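Local structure of prepilin-like protein (Thermus thermophilus, 6QVF) at residues L38-K42 with N84-G88; F60-Y64 with G114-V118; Y63-P68 with I106-N110; P73-Q77 with P154-G160. The protein probably acts as a type IV pilin-like DNA receptor associated with the tip of a competence pilus during natural DNA uptake. The contacts are given in a common frame with arbitrary orientation. Numbering follows the deposited sequence.

Contact 1. Residues L38-K42 with N84-G88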
loop_
_atom_site.group_PDB
_atom_site.type_symbol
_atom_site.label_atom_id
_atom_site.label_comp_id
_atom_site.label_asym_id
_atom_site.label_seq_id
_atom_site.Cartn_x
_atom_site.Cartn_y
_atom_site.Cartn_z
ATOM N N LEU B 38 -24.240 26.953 -8.767
ATOM C CA LEU B 38 -25.458 26.149 -8.679
ATOM C C LEU B 38 -25.157 24.641 -8.742
ATOM O O LEU B 38 -26.073 23.850 -8.595
ATOM C CB LEU B 38 -26.436 26.570 -9.780
ATOM C CG LEU B 38 -27.103 27.933 -9.555
ATOM C CD1 LEU B 38 -27.892 28.377 -10.770
ATOM C CD2 LEU B 38 -27.999 27.904 -8.337
ATOM N N SER B 39 -23.893 24.246 -8.974
ATOM C CA SER B 39 -23.551 22.817 -9.078
ATOM C C SER B 39 -23.768 22.113 -7.745
ATOM O O SER B 39 -23.351 22.604 -6.682
ATOM C CB SER B 39 -22.137 22.583 -9.534
ATOM O OG SER B 39 -21.828 21.189 -9.486
ATOM N N PRO B 40 -24.408 20.925 -7.774
ATOM C CA PRO B 40 -24.542 20.105 -6.570
ATOM C C PRO B 40 -23.196 19.548 -6.096
ATOM O O PRO B 40 -23.121 19.074 -4.949
ATOM C CB PRO B 40 -25.459 18.956 -6.999
ATOM C CG PRO B 40 -25.224 18.848 -8.504
ATOM C CD PRO B 40 -24.977 20.269 -8.962
ATOM N N TYR B 41 -22.156 19.662 -6.950
ATOM C CA TYR B 41 -20.845 19.068 -6.634
ATOM C C TYR B 41 -19.824 20.107 -6.182
ATOM O O TYR B 41 -18.647 19.803 -6.024
ATOM C CB TYR B 41 -20.332 18.274 -7.835
ATOM C CG TYR B 41 -21.342 17.346 -8.437
ATOM C CD1 TYR B 41 -22.032 16.426 -7.661
ATOM C CD2 TYR B 41 -21.579 17.346 -9.792
ATOM C CE1 TYR B 41 -22.950 15.556 -8.207
ATOM C CE2 TYR B 41 -22.477 16.464 -10.359
ATOM C CZ TYR B 41 -23.189 15.594 -9.563
ATOM O OH TYR B 41 -24.103 14.737 -10.084
ATOM N N LYS B 42 -20.268 21.346 -5.964
ATOM C CA LYS B 42 -19.367 22.384 -5.522
ATOM C C LYS B 42 -18.779 22.046 -4.148
ATOM O O LYS B 42 -19.480 21.522 -3.280
ATOM C CB LYS B 42 -20.067 23.746 -5.510
ATOM C CG LYS B 42 -21.049 23.967 -4.366
ATOM C CD LYS B 42 -21.888 25.214 -4.553
ATOM C CE LYS B 42 -22.581 25.684 -3.288
ATOM N NZ LYS B 42 -23.461 24.647 -2.727
ATOM N N ASN B 84 -25.962 14.290 -4.012
ATOM C CA ASN B 84 -24.985 15.287 -4.457
ATOM C C ASN B 84 -23.590 14.667 -4.554
ATOM O O ASN B 84 -22.590 15.368 -4.550
ATOM C CB ASN B 84 -24.972 16.493 -3.520
ATOM C CG ASN B 84 -26.301 17.224 -3.519
ATOM O OD1 ASN B 84 -27.005 17.206 -4.532
ATOM N ND2 ASN B 84 -26.661 17.817 -2.384
ATOM N N LEU B 85 -23.535 13.339 -4.661
ATOM C CA LEU B 85 -22.329 12.596 -5.072
ATOM C C LEU B 85 -22.479 12.163 -6.540
ATOM O O LEU B 85 -23.560 11.745 -7.013
ATOM C CB LEU B 85 -22.130 11.395 -4.151
ATOM C CG LEU B 85 -22.053 11.652 -2.660
ATOM C CD1 LEU B 85 -22.106 10.324 -1.944
ATOM C CD2 LEU B 85 -20.796 12.422 -2.288
ATOM N N ARG B 86 -21.384 12.277 -7.289
ATOM C CA ARG B 86 -21.422 12.041 -8.703
ATOM C C ARG B 86 -21.831 10.600 -8.996
ATOM O O ARG B 86 -21.313 9.659 -8.407
ATOM C CB ARG B 86 -20.049 12.302 -9.318
ATOM C CG ARG B 86 -19.763 13.768 -9.555
ATOM C CD ARG B 86 -18.383 13.969 -10.122
ATOM N NE ARG B 86 -18.222 15.383 -10.496
ATOM C CZ ARG B 86 -17.675 16.337 -9.749
ATOM N NH1 ARG B 86 -17.221 16.082 -8.524
ATOM N NH2 ARG B 86 -17.594 17.564 -10.240
ATOM N N PRO B 87 -22.784 10.388 -9.937
ATOM C CA PRO B 87 -23.233 9.048 -10.298
ATOM C C PRO B 87 -22.230 8.450 -11.285
ATOM O O PRO B 87 -21.464 9.158 -11.887
ATOM C CB PRO B 87 -24.605 9.343 -10.933
ATOM C CG PRO B 87 -24.361 10.648 -11.660
ATOM C CD PRO B 87 -23.503 11.439 -10.690
ATOM N N GLY B 88 -22.202 7.129 -11.429
ATOM C CA GLY B 88 -21.428 6.576 -12.527
ATOM C C GLY B 88 -19.916 6.592 -12.314
ATOM O O GLY B 88 -19.168 6.500 -13.266
HETATM O O HOH W 1 -25.863 12.861 -8.378
#
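Two segments of the long alpha-beta loop of this pilin-like fold, which links the N-terminal helix to the main sheet, meet here at the surface around the ring of Tyr41. Residues 38-42 form a type I beta turn from Ser39 to Lys42, which begins as an ST turn: Tyr41 N donates to Ser39 OG (3.0 Å). The turn presents Tyr41 to 84-88. Arg86 CG lies 3.7 Å from the centroid of the Tyr41 ring and only 4° off its normal, a CH-pi contact. Asn84 O approaches the ring edge at Tyr41 CD1 (3.3 Å). Beyond the ring, Pro87 CD is 3.4 Å from Tyr41 OH. Pro40 CB rests 3.4 Å from Asn84 OD1. Water 1 accepts from Tyr41 OH (3.1 Å) and donates to Leu85 O (2.9 Å). The Arg86 guanidinium is directed to Asp62, its salt-bridge partner on helix 59-66. With no direct hydrogen bond between the two segments, their cohesion comes from the ring's packing and one water bridge, while the arginine charge is balanced elsewhere.

Contact 2. Residues F60-Y64 with G114-V118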
loop_
_atom_site.group_PDB
_atom_site.type_symbol
_atom_site.label_atom_id
_atom_site.label_comp_id
_atom_site.label_asym_id
_atom_site.label_seq_id
_atom_site.Cartn_x
_atom_site.Cartn_y
_atom_site.Cartn_z
ATOM N N PHE B 60 -12.249 13.704 -5.044
ATOM C CA PHE B 60 -11.900 13.042 -3.783
ATOM C C PHE B 60 -13.179 12.772 -2.978
ATOM O O PHE B 60 -13.369 11.694 -2.389
ATOM C CB PHE B 60 -10.898 13.879 -2.998
ATOM C CG PHE B 60 -10.511 13.259 -1.690
ATOM C CD1 PHE B 60 -11.326 13.391 -0.571
ATOM C CD2 PHE B 60 -9.369 12.486 -1.615
ATOM C CE1 PHE B 60 -10.987 12.756 0.619
ATOM C CE2 PHE B 60 -9.011 11.905 -0.399
ATOM C CZ PHE B 60 -9.821 12.032 0.692
ATOM N N VAL B 61 -14.042 13.785 -2.904
ATOM C CA VAL B 61 -15.281 13.669 -2.114
ATOM C C VAL B 61 -16.172 12.558 -2.660
ATOM O O VAL B 61 -16.715 11.747 -1.897
ATOM C CB VAL B 61 -16.027 15.014 -2.083
ATOM C CG1 VAL B 61 -17.343 14.937 -1.319
ATOM C CG2 VAL B 61 -15.148 16.116 -1.531
ATOM N N ASP B 62 -16.357 12.530 -3.981
ATOM C CA ASP B 62 -17.184 11.542 -4.618
ATOM C C ASP B 62 -16.653 10.136 -4.338
ATOM O O ASP B 62 -17.410 9.252 -3.936
ATOM C CB ASP B 62 -17.315 11.795 -6.114
ATOM C CG ASP B 62 -17.873 13.187 -6.342
ATOM O OD1 ASP B 62 -19.093 13.348 -6.180
ATOM O OD2 ASP B 62 -17.058 14.111 -6.585
ATOM N N TYR B 63 -15.356 9.940 -4.515
ATOM C CA TYR B 63 -14.815 8.586 -4.304
ATOM C C TYR B 63 -14.872 8.216 -2.816
ATOM O O TYR B 63 -15.193 7.054 -2.480
ATOM C CB TYR B 63 -13.388 8.469 -4.837
ATOM C CG TYR B 63 -13.349 8.323 -6.341
ATOM C CD1 TYR B 63 -13.700 7.129 -6.939
ATOM C CD2 TYR B 63 -12.928 9.362 -7.161
ATOM C CE1 TYR B 63 -13.718 6.989 -8.311
ATOM C CE2 TYR B 63 -12.916 9.225 -8.532
ATOM C CZ TYR B 63 -13.299 8.036 -9.111
ATOM O OH TYR B 63 -13.270 7.920 -10.469
ATOM N N TYR B 64 -14.501 9.146 -1.931
ATOM C CA TYR B 64 -14.466 8.886 -0.491
ATOM C C TYR B 64 -15.840 8.427 0.011
ATOM O O TYR B 64 -15.917 7.426 0.723
ATOM C CB TYR B 64 -13.989 10.106 0.297
ATOM C CG TYR B 64 -13.931 9.850 1.782
ATOM C CD1 TYR B 64 -12.895 9.142 2.358
ATOM C CD2 TYR B 64 -14.976 10.229 2.615
ATOM C CE1 TYR B 64 -12.873 8.832 3.709
ATOM C CE2 TYR B 64 -14.957 9.917 3.964
ATOM C CZ TYR B 64 -13.914 9.216 4.519
ATOM O OH TYR B 64 -13.942 8.849 5.843
ATOM N N GLY B 114 -9.778 6.809 9.606
ATOM C CA GLY B 114 -10.002 6.819 8.175
ATOM C C GLY B 114 -10.535 8.141 7.630
ATOM O O GLY B 114 -10.736 8.263 6.432
ATOM N N GLU B 115 -10.830 9.120 8.477
ATOM C CA GLU B 115 -11.408 10.359 8.079
ATOM C C GLU B 115 -10.541 11.071 7.041
ATOM O O GLU B 115 -9.346 11.374 7.317
ATOM C CB GLU B 115 -11.464 11.234 9.322
ATOM C CG GLU B 115 -12.619 12.162 9.386
ATOM C CD GLU B 115 -12.743 12.791 10.769
ATOM O OE1 GLU B 115 -11.965 13.692 11.066
ATOM O OE2 GLU B 115 -13.579 12.354 11.552
ATOM N N GLY B 116 -11.122 11.362 5.868
ATOM C CA GLY B 116 -10.432 12.066 4.792
ATOM C C GLY B 116 -9.267 11.300 4.166
ATOM O O GLY B 116 -8.299 11.918 3.654
ATOM N N VAL B 117 -9.365 9.969 4.177
ATOM C CA VAL B 117 -8.380 9.109 3.563
ATOM C C VAL B 117 -9.052 8.218 2.517
ATOM O O VAL B 117 -10.077 7.534 2.778
ATOM C CB VAL B 117 -7.645 8.258 4.617
ATOM C CG1 VAL B 117 -6.625 7.330 3.952
ATOM C CG2 VAL B 117 -7.027 9.113 5.694
ATOM N N VAL B 118 -8.408 8.145 1.328
ATOM C CA VAL B 118 -8.783 7.210 0.309
ATOM C C VAL B 118 -7.580 6.328 -0.010
ATOM O O VAL B 118 -6.487 6.842 -0.138
ATOM C CB VAL B 118 -9.287 7.917 -0.961
ATOM C CG1 VAL B 118 -9.362 6.972 -2.139
ATOM C CG2 VAL B 118 -10.622 8.614 -0.711
#
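Helix 59-66 packs here on the start of strand 117-125, one of the inner strands of the four-stranded antiparallel sheet of this type IV pilin-like fold. The apolar part of the interface centres on Val118, whose side chain enters between Phe60 and Tyr64, residues one helical turn apart. Val118 CG2 sits over a face of the Phe60 ring, 4.1 Å from its centroid, in a CH-pi contact; the same methyl is 3.7 Å from Phe60 CE2 and 3.8 Å from Tyr64 CB. Val29 of the N-terminal helix also touches both Phe60 and Val118, so the cluster belongs to the buried core. Backbone atoms also approach the two rings, both held by chi1 t: Gly116 O lies 3.3 Å from Phe60 CZ, and Gly116 N 3.8 Å from Tyr64 CE1. Gly116 belongs to the type II beta turn Gly114-Val117, closed by Val117 N to Gly114 O (3.1 Å), and its positive phi suits the third position of that turn. As for polar contacts, Tyr64 OH is hydrogen-bonded to Arg162 N, and approaches Gly114 O at a long 3.3 Å. At the ring edge, Tyr64 CE1 comes within 3.2 Å of Val117 O.

Contact 3. Residues Y63-P68 with I106-N110; sequences YYFSCP and IRGEN
The C-terminal end of helix 59-66 lies on the end of strand 100-108, an inner strand of the pilin-like sheet, through Ile106, Tyr64 and Gly108. Residues 63-66 are helical and Cys67 leaves the helix (phi/psi -124/131), followed by a cis peptide to Pro68; 106-108 are extended. In register, Tyr64 CA faces Gly108 CA at 4.2 Å and Cys67 CA faces Arg107 CA at 4.6 Å. Ile106, with chi1 m and chi2 t, points toward the helix and sets CD1 3.7 Å from Tyr63 CE1; its O is 3.2 Å from Cys67 CB. Gly108 lies 3.6 Å from Tyr64 CD1 through its CA, and its N donates to Cys67 O (3.0 Å, 149°). A CB there would clash with Tyr64 O. Tyr64, chi1 t, brings OH to 2.8 Å from Glu109 O, a weak contact beside its hydrogen bond with Arg162 N. Pro68 CD is 3.8 Å from Arg107 CB. Apolar packing and one backbone hydrogen bond hold the two segments directly; the Cys67-Cys91 disulfide adds a covalent tie alongside.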
loop_
_atom_site.group_PDB
_atom_site.type_symbol
_atom_site.label_atom_id
_atom_site.label_comp_id
_atom_site.label_asym_id
_atom_site.label_seq_id
_atom_site.Cartn_x
_atom_site.Cartn_y
_atom_site.Cartn_z
ATOM N N TYR B 63 -15.356 9.940 -4.515
ATOM C CA TYR B 63 -14.815 8.586 -4.304
ATOM C C TYR B 63 -14.872 8.216 -2.816
ATOM O O TYR B 63 -15.193 7.054 -2.480
ATOM C CB TYR B 63 -13.388 8.469 -4.837
ATOM C CG TYR B 63 -13.349 8.323 -6.341
ATOM C CD1 TYR B 63 -13.700 7.129 -6.939
ATOM C CD2 TYR B 63 -12.928 9.362 -7.161
ATOM C CE1 TYR B 63 -13.718 6.989 -8.311
ATOM C CE2 TYR B 63 -12.916 9.225 -8.532
ATOM C CZ TYR B 63 -13.299 8.036 -9.111
ATOM O OH TYR B 63 -13.270 7.920 -10.469
ATOM N N TYR B 64 -14.501 9.146 -1.931
ATOM C CA TYR B 64 -14.466 8.886 -0.491
ATOM C C TYR B 64 -15.840 8.427 0.011
ATOM O O TYR B 64 -15.917 7.426 0.723
ATOM C CB TYR B 64 -13.989 10.106 0.297
ATOM C CG TYR B 64 -13.931 9.850 1.782
ATOM C CD1 TYR B 64 -12.895 9.142 2.358
ATOM C CD2 TYR B 64 -14.976 10.229 2.615
ATOM C CE1 TYR B 64 -12.873 8.832 3.709
ATOM C CE2 TYR B 64 -14.957 9.917 3.964
ATOM C CZ TYR B 64 -13.914 9.216 4.519
ATOM O OH TYR B 64 -13.942 8.849 5.843
ATOM N N PHE B 65 -16.907 9.142 -0.355
ATOM C CA PHE B 65 -18.225 8.831 0.145
ATOM C C PHE B 65 -18.963 7.771 -0.694
ATOM O O PHE B 65 -19.985 7.221 -0.205
ATOM C CB PHE B 65 -19.063 10.105 0.281
ATOM C CG PHE B 65 -18.608 10.956 1.435
ATOM C CD1 PHE B 65 -18.859 10.575 2.742
ATOM C CD2 PHE B 65 -17.950 12.154 1.214
ATOM C CE1 PHE B 65 -18.453 11.363 3.806
ATOM C CE2 PHE B 65 -17.541 12.924 2.280
ATOM C CZ PHE B 65 -17.788 12.543 3.569
ATOM N N SER B 66 -18.502 7.452 -1.908
ATOM C CA SER B 66 -19.226 6.505 -2.755
ATOM C C SER B 66 -18.665 5.093 -2.682
ATOM O O SER B 66 -19.347 4.190 -3.082
ATOM C CB SER B 66 -19.238 6.930 -4.195
ATOM O OG SER B 66 -19.811 8.233 -4.335
ATOM N N CYS B 67 -17.425 4.932 -2.213
ATOM C CA CYS B 67 -16.691 3.696 -2.429
ATOM C C CYS B 67 -16.242 3.116 -1.101
ATOM O O CYS B 67 -15.605 3.819 -0.323
ATOM C CB CYS B 67 -15.477 3.958 -3.290
ATOM S SG CYS B 67 -15.874 4.493 -4.965
ATOM N N PRO B 68 -16.480 1.796 -0.824
ATOM C CA PRO B 68 -17.111 0.849 -1.741
ATOM C C PRO B 68 -18.637 0.889 -1.796
ATOM O O PRO B 68 -19.218 0.322 -2.692
ATOM C CB PRO B 68 -16.691 -0.508 -1.182
ATOM C CG PRO B 68 -16.554 -0.252 0.300
ATOM C CD PRO B 68 -16.045 1.167 0.437
ATOM N N ILE B 106 -10.624 1.442 -5.407
ATOM C CA ILE B 106 -10.609 2.725 -4.720
ATOM C C ILE B 106 -11.621 2.664 -3.589
ATOM O O ILE B 106 -12.781 2.265 -3.829
ATOM C CB ILE B 106 -11.018 3.851 -5.678
ATOM C CG1 ILE B 106 -10.133 3.946 -6.917
ATOM C CG2 ILE B 106 -11.089 5.165 -4.948
ATOM C CD1 ILE B 106 -10.642 4.908 -7.991
ATOM N N ARG B 107 -11.214 3.051 -2.387
ATOM C CA ARG B 107 -12.212 3.174 -1.304
ATOM C C ARG B 107 -11.836 4.208 -0.254
ATOM O O ARG B 107 -10.654 4.457 0.028
ATOM C CB ARG B 107 -12.466 1.816 -0.642
ATOM C CG ARG B 107 -11.248 1.157 -0.033
ATOM C CD ARG B 107 -11.640 -0.176 0.584
ATOM N NE ARG B 107 -12.116 -1.082 -0.440
ATOM C CZ ARG B 107 -12.998 -2.074 -0.240
ATOM N NH1 ARG B 107 -13.450 -2.355 0.979
ATOM N NH2 ARG B 107 -13.404 -2.797 -1.274
ATOM N N GLY B 108 -12.871 4.868 0.295
ATOM C CA GLY B 108 -12.686 5.637 1.450
ATOM C C GLY B 108 -12.447 4.761 2.667
ATOM O O GLY B 108 -12.982 3.671 2.773
ATOM N N GLU B 109 -11.616 5.237 3.567
ATOM C CA GLU B 109 -11.460 4.584 4.844
ATOM C C GLU B 109 -12.472 5.101 5.868
ATOM O O GLU B 109 -13.171 6.122 5.662
ATOM C CB GLU B 109 -10.044 4.793 5.300
ATOM C CG GLU B 109 -9.092 4.051 4.409
ATOM C CD GLU B 109 -7.877 3.568 5.157
ATOM O OE1 GLU B 109 -7.454 4.318 6.047
ATOM O OE2 GLU B 109 -7.390 2.444 4.855
ATOM N N ASN B 110 -12.614 4.356 6.979
ATOM C CA ASN B 110 -13.703 4.664 7.865
ATOM C C ASN B 110 -13.215 4.828 9.307
ATOM O O ASN B 110 -12.052 4.582 9.620
ATOM C CB ASN B 110 -14.809 3.636 7.756
ATOM C CG ASN B 110 -14.330 2.265 8.104
ATOM O OD1 ASN B 110 -14.051 2.020 9.294
ATOM N ND2 ASN B 110 -14.279 1.391 7.092
#

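Contact 4. Residues P73-Q77 with P154-G160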
loop_
_atom_site.group_PDB
_atom_site.type_symbol
_atom_site.label_atom_id
_atom_site.label_comp_id
_atom_site.label_asym_id
_atom_site.label_seq_id
_atom_site.Cartn_x
_atom_site.Cartn_y
_atom_site.Cartn_z
ATOM N N PRO B 73 -22.518 12.271 3.297
ATOM C CA PRO B 73 -21.604 13.146 4.021
ATOM C C PRO B 73 -22.362 13.924 5.112
ATOM O O PRO B 73 -23.611 13.834 5.197
ATOM C CB PRO B 73 -21.093 14.151 2.972
ATOM C CG PRO B 73 -21.522 13.574 1.659
ATOM C CD PRO B 73 -22.743 12.706 1.918
ATOM N N SER B 74 -21.603 14.636 5.930
ATOM C CA SER B 74 -22.138 15.558 6.936
ATOM C C SER B 74 -22.820 16.716 6.213
ATOM O O SER B 74 -22.599 16.945 5.033
ATOM C CB SER B 74 -21.039 16.038 7.861
ATOM O OG SER B 74 -20.169 16.953 7.217
ATOM N N PRO B 75 -23.696 17.475 6.884
ATOM C CA PRO B 75 -24.400 18.558 6.207
ATOM C C PRO B 75 -23.486 19.642 5.603
ATOM O O PRO B 75 -23.937 20.432 4.756
ATOM C CB PRO B 75 -25.237 19.166 7.332
ATOM C CG PRO B 75 -25.387 18.074 8.353
ATOM C CD PRO B 75 -24.110 17.271 8.280
ATOM N N LYS B 76 -22.233 19.724 6.055
ATOM C CA LYS B 76 -21.276 20.733 5.546
ATOM C C LYS B 76 -20.678 20.355 4.183
ATOM O O LYS B 76 -19.989 21.135 3.541
ATOM C CB LYS B 76 -20.058 20.810 6.468
ATOM C CG LYS B 76 -20.308 21.377 7.853
ATOM C CD LYS B 76 -19.678 22.723 8.052
ATOM C CE LYS B 76 -20.653 23.856 7.857
ATOM N NZ LYS B 76 -21.806 23.746 8.774
ATOM N N GLN B 77 -20.836 19.108 3.768
ATOM C CA GLN B 77 -20.229 18.677 2.504
ATOM C C GLN B 77 -21.334 18.114 1.640
ATOM O O GLN B 77 -22.073 17.215 2.082
ATOM C CB GLN B 77 -19.204 17.546 2.650
ATOM C CG GLN B 77 -17.867 18.025 3.141
ATOM C CD GLN B 77 -16.870 16.909 3.023
ATOM O OE1 GLN B 77 -16.941 15.967 3.804
ATOM N NE2 GLN B 77 -15.919 17.082 2.099
ATOM N N PRO B 154 -11.437 19.585 0.596
ATOM C CA PRO B 154 -12.451 18.547 0.722
ATOM C C PRO B 154 -12.371 17.655 1.961
ATOM O O PRO B 154 -12.986 16.558 1.990
ATOM C CB PRO B 154 -12.184 17.659 -0.492
ATOM C CG PRO B 154 -10.674 17.743 -0.661
ATOM C CD PRO B 154 -10.297 19.142 -0.213
ATOM N N CYS B 155 -11.615 18.084 2.968
ATOM C CA CYS B 155 -11.600 17.342 4.234
ATOM C C CYS B 155 -12.952 17.459 4.911
ATOM O O CYS B 155 -13.585 18.518 4.912
ATOM C CB CYS B 155 -10.543 17.844 5.189
ATOM S SG CYS B 155 -8.846 17.667 4.564
ATOM N N PRO B 156 -13.423 16.374 5.535
ATOM C CA PRO B 156 -14.664 16.424 6.297
ATOM C C PRO B 156 -14.420 17.110 7.631
ATOM O O PRO B 156 -13.301 17.166 8.127
ATOM C CB PRO B 156 -15.012 14.963 6.492
ATOM C CG PRO B 156 -13.662 14.296 6.572
ATOM C CD PRO B 156 -12.769 15.053 5.593
ATOM N N PRO B 157 -15.480 17.622 8.283
ATOM C CA PRO B 157 -15.343 18.083 9.655
ATOM C C PRO B 157 -15.103 16.872 10.542
ATOM O O PRO B 157 -15.399 15.736 10.167
ATOM C CB PRO B 157 -16.689 18.738 9.953
ATOM C CG PRO B 157 -17.640 17.970 9.078
ATOM C CD PRO B 157 -16.863 17.641 7.805
ATOM N N PRO B 158 -14.579 17.075 11.762
ATOM C CA PRO B 158 -14.463 15.968 12.705
ATOM C C PRO B 158 -15.790 15.203 12.838
ATOM O O PRO B 158 -16.833 15.780 13.009
ATOM C CB PRO B 158 -14.041 16.641 14.016
ATOM C CG PRO B 158 -13.436 17.952 13.597
ATOM C CD PRO B 158 -14.101 18.361 12.298
ATOM N N GLY B 159 -15.723 13.877 12.713
ATOM C CA GLY B 159 -16.893 13.040 12.800
ATOM C C GLY B 159 -17.728 12.976 11.531
ATOM O O GLY B 159 -18.789 12.301 11.498
ATOM N N GLY B 160 -17.258 13.630 10.467
ATOM C CA GLY B 160 -18.008 13.724 9.220
ATOM C C GLY B 160 -17.543 12.812 8.089
ATOM O O GLY B 160 -17.949 12.983 6.924
HETATM O O HOH W 2 -18.723 15.231 5.724
HETATM O O HOH W 3 -14.377 14.426 3.022
#
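The side chain of Gln77 lies over Pro156, with OE1 3.4 Å from Pro156 CA and 3.5 Å from Pro156 CB, while NE2 donates to Pro154 O (3.0 Å). The contact joins the alpha-beta loop to the C-terminal, disulfide-bonded region of the pilin-like fold, where Cys155 pairs with Cys140. Each side contributes a beta turn: type I from Ser74 to Gln77, closed by Gln77 N to Ser74 O (3.1 Å), and type II from Pro157 to Gly160, closed by Gly160 N to Pro157 O (2.8 Å). The two turns meet where Ser74 OG touches Pro157 CG (3.3 Å) and Ser74 CB approaches Gly160 CA (4.0 Å); a CB on Gly160 would be tight against Ser74 OG and would clash with Pro157 CG. Water mediates much of the remaining polar pairing. Water 3 donates to Gln77 OE1 (3.1 Å) and Pro154 O (2.7 Å). Water 2 accepts from Ser74 N (2.9 Å) and donates to both Gln77 OE1 and Gly160 O, each at 2.7 Å.

Helix 59-66 connects all four contacts. Contacts 2 and 3 share Tyr63 and Tyr64, lie about 6 Å apart between centres, and reach neighbouring strands of one sheet, where Val117 O is 2.9 Å from Glu109 N. Contact 1, about 15 Å from contact 2, is tied to it by the salt bridge from Arg86 NH1 to Asp62 OD2 (2.8 Å). Contact 4, about 10 Å from contact 2, meets it through Val61 CG2 and Pro154 CB (3.5 Å) and through Glu115 OE2 and Gly159 N (2.9 Å). Phe65 reaches from contact 3 toward contact 4, its CZ 3.4 Å from Gly160 O, and packs its CB 3.8 Å from Leu85 CD1 of contact 1.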